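Local coordinates for protein fimbrium subunit Fim1C (Bacteroides vulgatus, PDB 4QB7) that is probably part of the tip of a fimbrium, the filamentous cell-surface appendage that mediates adhesion and biofilm formation, at residues F40-Y45 / V160-S165; F94-Y99 / I111-Q116. All coordinates share one frame; numbering follows the deposited sequence.

Contact 1 (F40-Y45 / V160-S165); sequences FGIFAY and VQFKFS. With SO4 (sulfate ion), chain M.
The CA atoms of Phe40 and Phe164 are 10.0 Å apart and those of Ile42 and Phe162 9.7 Å: segments 40-45 and 160-165 match in reversed order while crossing at a slant, too distant for backbone pairing. Three phenylalanines form an aromatic cluster with Phe40 in the middle. Its chi1 of 60°, CG between backbone N and carbonyl carbon, places the ring between the other two. Phe164 turns its edge to a face of Phe40, with Phe164 CZ 3.6 Å from Phe40 CG and the planes at 68°. Phe40 then presents its own edge to Phe162, where Phe40 CE2 reaches Phe162 CD2 at 3.6 Å and the planes make 61°. The other face of Phe162 lies against Val160 CG1, so Phe40 and Val160 enclose the ring from its two faces. Ile42 adds an aliphatic end, its CD1 4.0 Å from Phe162 CZ. Gln161 NE2 makes weak hydrogen bonds to Asp17 and a sulfate ion. Strands 40-47 and 159-178 belong to one mixed sheet without pairing, linked through strands 90-97 and 141-143. Around the cluster lie Leu16 and Val18 of strand 15-18, Ala95 of strand 90-97, Ala69 of strand 64-72 and Trp76, edge-to-face with Phe40.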
loop_
_atom_site.group_PDB
_atom_site.type_symbol
_atom_site.label_atom_id
_atom_site.label_comp_id
_atom_site.label_asym_id
_atom_site.label_seq_id
_atom_site.Cartn_x
_atom_site.Cartn_y
_atom_site.Cartn_z
ATOM N N PHE A 40 10.036 11.234 -8.014
ATOM C CA PHE A 40 9.872 9.924 -8.648
ATOM C C PHE A 40 11.035 9.625 -9.592
ATOM O O PHE A 40 11.874 10.494 -9.827
ATOM C CB PHE A 40 8.508 9.862 -9.387
ATOM C CG PHE A 40 8.284 10.871 -10.498
ATOM C CD1 PHE A 40 7.818 12.156 -10.213
ATOM C CD2 PHE A 40 8.467 10.515 -11.828
ATOM C CE1 PHE A 40 7.586 13.076 -11.232
ATOM C CE2 PHE A 40 8.236 11.445 -12.850
ATOM C CZ PHE A 40 7.785 12.716 -12.543
ATOM N N GLY A 41 11.086 8.388 -10.081
ATOM C CA GLY A 41 12.104 7.921 -11.016
ATOM C C GLY A 41 11.513 7.518 -12.355
ATOM O O GLY A 41 10.451 6.891 -12.397
ATOM N N ILE A 42 12.187 7.884 -13.457
ATOM C CA ILE A 42 11.739 7.624 -14.827
ATOM C C ILE A 42 12.652 6.659 -15.556
ATOM O O ILE A 42 13.872 6.773 -15.463
ATOM C CB ILE A 42 11.663 8.950 -15.652
ATOM C CG1 ILE A 42 10.945 10.080 -14.892
ATOM C CG2 ILE A 42 11.055 8.721 -17.051
ATOM C CD1 ILE A 42 11.106 11.480 -15.528
ATOM N N PHE A 43 12.038 5.757 -16.338
ATOM C CA PHE A 43 12.648 4.874 -17.323
ATOM C C PHE A 43 12.190 5.366 -18.663
ATOM O O PHE A 43 11.009 5.667 -18.814
ATOM C CB PHE A 43 12.242 3.416 -17.139
ATOM C CG PHE A 43 12.724 2.733 -15.885
ATOM C CD1 PHE A 43 11.949 2.747 -14.725
ATOM C CD2 PHE A 43 13.881 1.964 -15.895
ATOM C CE1 PHE A 43 12.358 2.048 -13.578
ATOM C CE2 PHE A 43 14.304 1.286 -14.750
ATOM C CZ PHE A 43 13.540 1.327 -13.600
ATOM N N ALA A 44 13.094 5.500 -19.633
ATOM C CA ALA A 44 12.719 5.924 -20.973
ATOM C C ALA A 44 13.479 5.105 -22.005
ATOM O O ALA A 44 14.695 4.943 -21.921
ATOM C CB ALA A 44 12.948 7.408 -21.158
ATOM N N TYR A 45 12.730 4.558 -22.963
ATOM C CA TYR A 45 13.209 3.680 -24.026
ATOM C C TYR A 45 12.972 4.318 -25.386
ATOM O O TYR A 45 11.831 4.483 -25.825
ATOM C CB TYR A 45 12.458 2.331 -23.945
ATOM C CG TYR A 45 12.616 1.546 -22.659
ATOM C CD1 TYR A 45 12.016 1.974 -21.475
ATOM C CD2 TYR A 45 13.246 0.311 -22.650
ATOM C CE1 TYR A 45 12.119 1.234 -20.294
ATOM C CE2 TYR A 45 13.328 -0.453 -21.482
ATOM C CZ TYR A 45 12.803 0.037 -20.298
ATOM O OH TYR A 45 12.911 -0.696 -19.147
ATOM N N VAL A 160 5.530 15.039 -20.884
ATOM C CA VAL A 160 5.175 13.686 -20.493
ATOM C C VAL A 160 4.320 13.812 -19.242
ATOM O O VAL A 160 4.801 14.296 -18.217
ATOM C CB VAL A 160 6.409 12.744 -20.305
ATOM C CG1 VAL A 160 5.964 11.312 -20.087
ATOM C CG2 VAL A 160 7.343 12.823 -21.510
ATOM N N GLN A 161 3.035 13.453 -19.337
ATOM C CA GLN A 161 2.173 13.521 -18.165
ATOM C C GLN A 161 2.064 12.148 -17.509
ATOM O O GLN A 161 1.437 11.238 -18.064
ATOM C CB GLN A 161 0.777 14.062 -18.488
ATOM C CG GLN A 161 -0.007 14.285 -17.189
ATOM C CD GLN A 161 -1.478 14.511 -17.350
ATOM O OE1 GLN A 161 -2.177 13.781 -18.061
ATOM N NE2 GLN A 161 -1.993 15.476 -16.605
ATOM N N PHE A 162 2.636 12.019 -16.305
ATOM C CA PHE A 162 2.589 10.792 -15.544
ATOM C C PHE A 162 1.308 10.763 -14.733
ATOM O O PHE A 162 0.813 11.798 -14.307
ATOM C CB PHE A 162 3.832 10.646 -14.656
ATOM C CG PHE A 162 5.128 10.613 -15.431
ATOM C CD1 PHE A 162 5.593 9.427 -15.994
ATOM C CD2 PHE A 162 5.883 11.774 -15.611
ATOM C CE1 PHE A 162 6.774 9.404 -16.746
ATOM C CE2 PHE A 162 7.067 11.753 -16.360
ATOM C CZ PHE A 162 7.503 10.569 -16.929
ATOM N N LYS A 163 0.762 9.569 -14.565
ATOM C CA LYS A 163 -0.475 9.230 -13.872
ATOM C C LYS A 163 -0.115 8.021 -13.040
ATOM O O LYS A 163 0.095 6.948 -13.594
ATOM C CB LYS A 163 -1.543 8.918 -14.941
ATOM C CG LYS A 163 -2.982 9.319 -14.675
ATOM C CD LYS A 163 -3.521 9.833 -16.015
ATOM C CE LYS A 163 -5.016 9.764 -16.216
ATOM N NZ LYS A 163 -5.422 10.569 -17.414
ATOM N N PHE A 164 0.102 8.215 -11.738
ATOM C CA PHE A 164 0.537 7.155 -10.844
ATOM C C PHE A 164 -0.618 6.352 -10.271
ATOM O O PHE A 164 -1.627 6.922 -9.851
ATOM C CB PHE A 164 1.367 7.749 -9.709
ATOM C CG PHE A 164 2.717 8.216 -10.189
ATOM C CD1 PHE A 164 3.726 7.299 -10.478
ATOM C CD2 PHE A 164 2.992 9.571 -10.331
ATOM C CE1 PHE A 164 4.977 7.731 -10.918
ATOM C CE2 PHE A 164 4.240 10.001 -10.798
ATOM C CZ PHE A 164 5.228 9.079 -11.074
ATOM N N SER A 165 -0.463 5.019 -10.249
ATOM C CA SER A 165 -1.467 4.117 -9.680
ATOM C C SER A 165 -0.898 3.404 -8.480
ATOM O O SER A 165 0.291 3.108 -8.466
ATOM C CB SER A 165 -1.918 3.099 -10.721
ATOM O OG SER A 165 -2.913 3.643 -11.569
HETATM S S SO4 M . -5.580 16.955 -16.908
HETATM O O1 SO4 M . -6.785 17.755 -16.665
HETATM O O2 SO4 M . -5.926 15.716 -17.620
HETATM O O3 SO4 M . -4.634 17.725 -17.717
HETATM O O4 SO4 M . -4.968 16.637 -15.617
#

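Contact 2 (F94-Y99 / I111-Q116); sequences FAYAPY and ITLSGQ. With SO4 (sulfate ion), chain P.
Tyr96 meets Ile111 and Leu113 where two beta-sheets of this fimbrillin-like protein, a member of the transthyretin clan, pack against each other. Strand 90-97 belongs to the large mixed sheet and strand 111-113 is an end strand of a smaller antiparallel one, so the contact is made by side chains between sheets. The Tyr96 ring lies with one face over a shelf formed by Ile111 and Leu113, two residues apart and both directed toward it. With chi1 at 77°, CG sits between the backbone N and the carbonyl carbon, which lays the ring over this shelf. Leu113 comes from the opposing direction and sets CD2 against that face, 4.2 Å from the Tyr96 ring centroid and 20° off the normal, a CH-pi contact displaced toward the rim on the CE1 side. Ile111 meets the CD2-CE2 side obliquely with both branches, CD1 3.9 Å from Tyr96 CD2 and CG2 4.1 Å from Tyr96 CE2. The CD1 methyl also fits against Pro98, whose O is 3.6 Å from Ile111 CD1; Pro98 follows a cis peptide bond. Ile124 of strand 123-127 touches both Tyr96 and Leu113. Farther along, Tyr99 stacks on His68 and donates a hydrogen bond to a sulfate ion. At the far end of the ring, Tyr96 OH is hydrogen-bonded to Asn66 OD1 and to Glu100 N.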
loop_
_atom_site.group_PDB
_atom_site.type_symbol
_atom_site.label_atom_id
_atom_site.label_comp_id
_atom_site.label_asym_id
_atom_site.label_seq_id
_atom_site.Cartn_x
_atom_site.Cartn_y
_atom_site.Cartn_z
ATOM N N PHE A 94 8.118 4.993 -18.410
ATOM C CA PHE A 94 7.636 4.286 -17.221
ATOM C C PHE A 94 8.101 5.095 -16.025
ATOM O O PHE A 94 9.116 5.794 -16.117
ATOM C CB PHE A 94 8.151 2.830 -17.146
ATOM C CG PHE A 94 7.780 1.979 -18.330
ATOM C CD1 PHE A 94 6.533 1.363 -18.402
ATOM C CD2 PHE A 94 8.671 1.801 -19.384
ATOM C CE1 PHE A 94 6.192 0.581 -19.509
ATOM C CE2 PHE A 94 8.333 1.003 -20.483
ATOM C CZ PHE A 94 7.090 0.420 -20.546
ATOM N N ALA A 95 7.393 5.005 -14.910
ATOM C CA ALA A 95 7.781 5.739 -13.713
ATOM C C ALA A 95 7.324 4.992 -12.474
ATOM O O ALA A 95 6.366 4.226 -12.551
ATOM C CB ALA A 95 7.183 7.136 -13.737
ATOM N N TYR A 96 8.008 5.218 -11.344
ATOM C CA TYR A 96 7.658 4.652 -10.033
ATOM C C TYR A 96 7.936 5.713 -8.949
ATOM O O TYR A 96 8.671 6.683 -9.171
ATOM C CB TYR A 96 8.442 3.328 -9.745
ATOM C CG TYR A 96 9.878 3.576 -9.344
ATOM C CD1 TYR A 96 10.847 3.862 -10.301
ATOM C CD2 TYR A 96 10.245 3.657 -7.998
ATOM C CE1 TYR A 96 12.139 4.230 -9.935
ATOM C CE2 TYR A 96 11.527 4.055 -7.620
ATOM C CZ TYR A 96 12.468 4.344 -8.597
ATOM O OH TYR A 96 13.747 4.690 -8.247
ATOM N N ALA A 97 7.377 5.503 -7.773
ATOM C CA ALA A 97 7.604 6.378 -6.624
ATOM C C ALA A 97 7.316 5.605 -5.339
ATOM O O ALA A 97 6.531 4.649 -5.373
ATOM C CB ALA A 97 6.777 7.653 -6.706
ATOM N N PRO A 98 7.995 5.948 -4.211
ATOM C CA PRO A 98 8.978 7.042 -4.034
ATOM C C PRO A 98 10.296 6.675 -4.700
ATOM O O PRO A 98 10.578 5.493 -4.865
ATOM C CB PRO A 98 9.089 7.154 -2.506
ATOM C CG PRO A 98 8.816 5.772 -2.022
ATOM C CD PRO A 98 7.776 5.219 -2.948
ATOM N N TYR A 99 11.079 7.671 -5.112
ATOM C CA TYR A 99 12.353 7.432 -5.784
ATOM C C TYR A 99 13.364 6.661 -4.906
ATOM O O TYR A 99 13.494 6.944 -3.720
ATOM C CB TYR A 99 12.939 8.766 -6.213
ATOM C CG TYR A 99 14.311 8.683 -6.838
ATOM C CD1 TYR A 99 14.468 8.355 -8.182
ATOM C CD2 TYR A 99 15.452 9.017 -6.110
ATOM C CE1 TYR A 99 15.731 8.278 -8.763
ATOM C CE2 TYR A 99 16.715 8.992 -6.693
ATOM C CZ TYR A 99 16.851 8.604 -8.016
ATOM O OH TYR A 99 18.096 8.580 -8.594
ATOM N N ILE A 111 13.368 -0.989 -2.697
ATOM C CA ILE A 111 13.055 -1.089 -4.122
ATOM C C ILE A 111 14.358 -1.446 -4.861
ATOM O O ILE A 111 15.338 -0.726 -4.761
ATOM C CB ILE A 111 12.418 0.246 -4.681
ATOM C CG1 ILE A 111 10.994 0.497 -4.164
ATOM C CG2 ILE A 111 12.437 0.304 -6.210
ATOM C CD1 ILE A 111 10.442 1.961 -4.469
ATOM N N THR A 112 14.355 -2.550 -5.606
ATOM C CA THR A 112 15.466 -3.008 -6.460
ATOM C C THR A 112 14.924 -2.944 -7.885
ATOM O O THR A 112 13.830 -3.457 -8.157
ATOM C CB THR A 112 15.954 -4.410 -6.032
ATOM O OG1 THR A 112 16.399 -4.362 -4.682
ATOM C CG2 THR A 112 17.081 -4.929 -6.901
ATOM N N LEU A 113 15.646 -2.275 -8.782
ATOM C CA LEU A 113 15.183 -2.117 -10.160
ATOM C C LEU A 113 15.872 -3.095 -11.094
ATOM O O LEU A 113 16.998 -3.560 -10.829
ATOM C CB LEU A 113 15.431 -0.684 -10.662
ATOM C CG LEU A 113 14.891 0.484 -9.855
ATOM C CD1 LEU A 113 15.399 1.745 -10.423
ATOM C CD2 LEU A 113 13.385 0.524 -9.865
ATOM N N SER A 114 15.204 -3.369 -12.224
ATOM C CA SER A 114 15.755 -4.175 -13.305
ATOM C C SER A 114 16.959 -3.413 -13.869
ATOM O O SER A 114 16.953 -2.179 -13.869
ATOM C CB SER A 114 14.691 -4.425 -14.367
ATOM O OG SER A 114 14.064 -3.208 -14.738
ATOM N N GLY A 115 17.993 -4.146 -14.276
ATOM C CA GLY A 115 19.248 -3.582 -14.766
ATOM C C GLY A 115 19.158 -2.615 -15.923
ATOM O O GLY A 115 18.181 -2.626 -16.679
ATOM N N GLN A 116 20.209 -1.786 -16.073
ATOM C CA GLN A 116 20.354 -0.772 -17.124
ATOM C C GLN A 116 20.451 -1.409 -18.523
ATOM O O GLN A 116 20.174 -0.742 -19.522
ATOM C CB GLN A 116 21.598 0.077 -16.834
ATOM C CG GLN A 116 21.721 1.353 -17.674
ATOM C CD GLN A 116 22.679 2.354 -17.075
ATOM O OE1 GLN A 116 23.462 2.045 -16.148
ATOM N NE2 GLN A 116 22.615 3.590 -17.586
HETATM S S SO4 P . 20.580 10.424 -7.140
HETATM O O1 SO4 P . 20.439 9.149 -7.846
HETATM O O2 SO4 P . 20.162 11.563 -7.998
HETATM O O3 SO4 P . 19.766 10.435 -5.925
HETATM O O4 SO4 P . 21.987 10.555 -6.755
#

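Overall arrangement
Both contacts are largely buried, their centres about 10 Å apart, and they share the large mixed sheet, in which strands 40-47 and 90-97 are antiparallel neighbours: Phe43 N lies 2.9 Å from Phe94 O, a probable hydrogen bond. Contact 2 is nested in the chain loop that contact 1 closes. Contact 1 joins two non-adjacent strands of the same mixed sheet by buried side chains and is purely apolar, mostly aromatic on aromatic. Contact 2 reaches across to a second sheet, setting aliphatic branches against one tyrosine whose hydroxyl is tied by polar bonds. Each has a sulfate, probably from crystallisation, bound beside the packing and not within it.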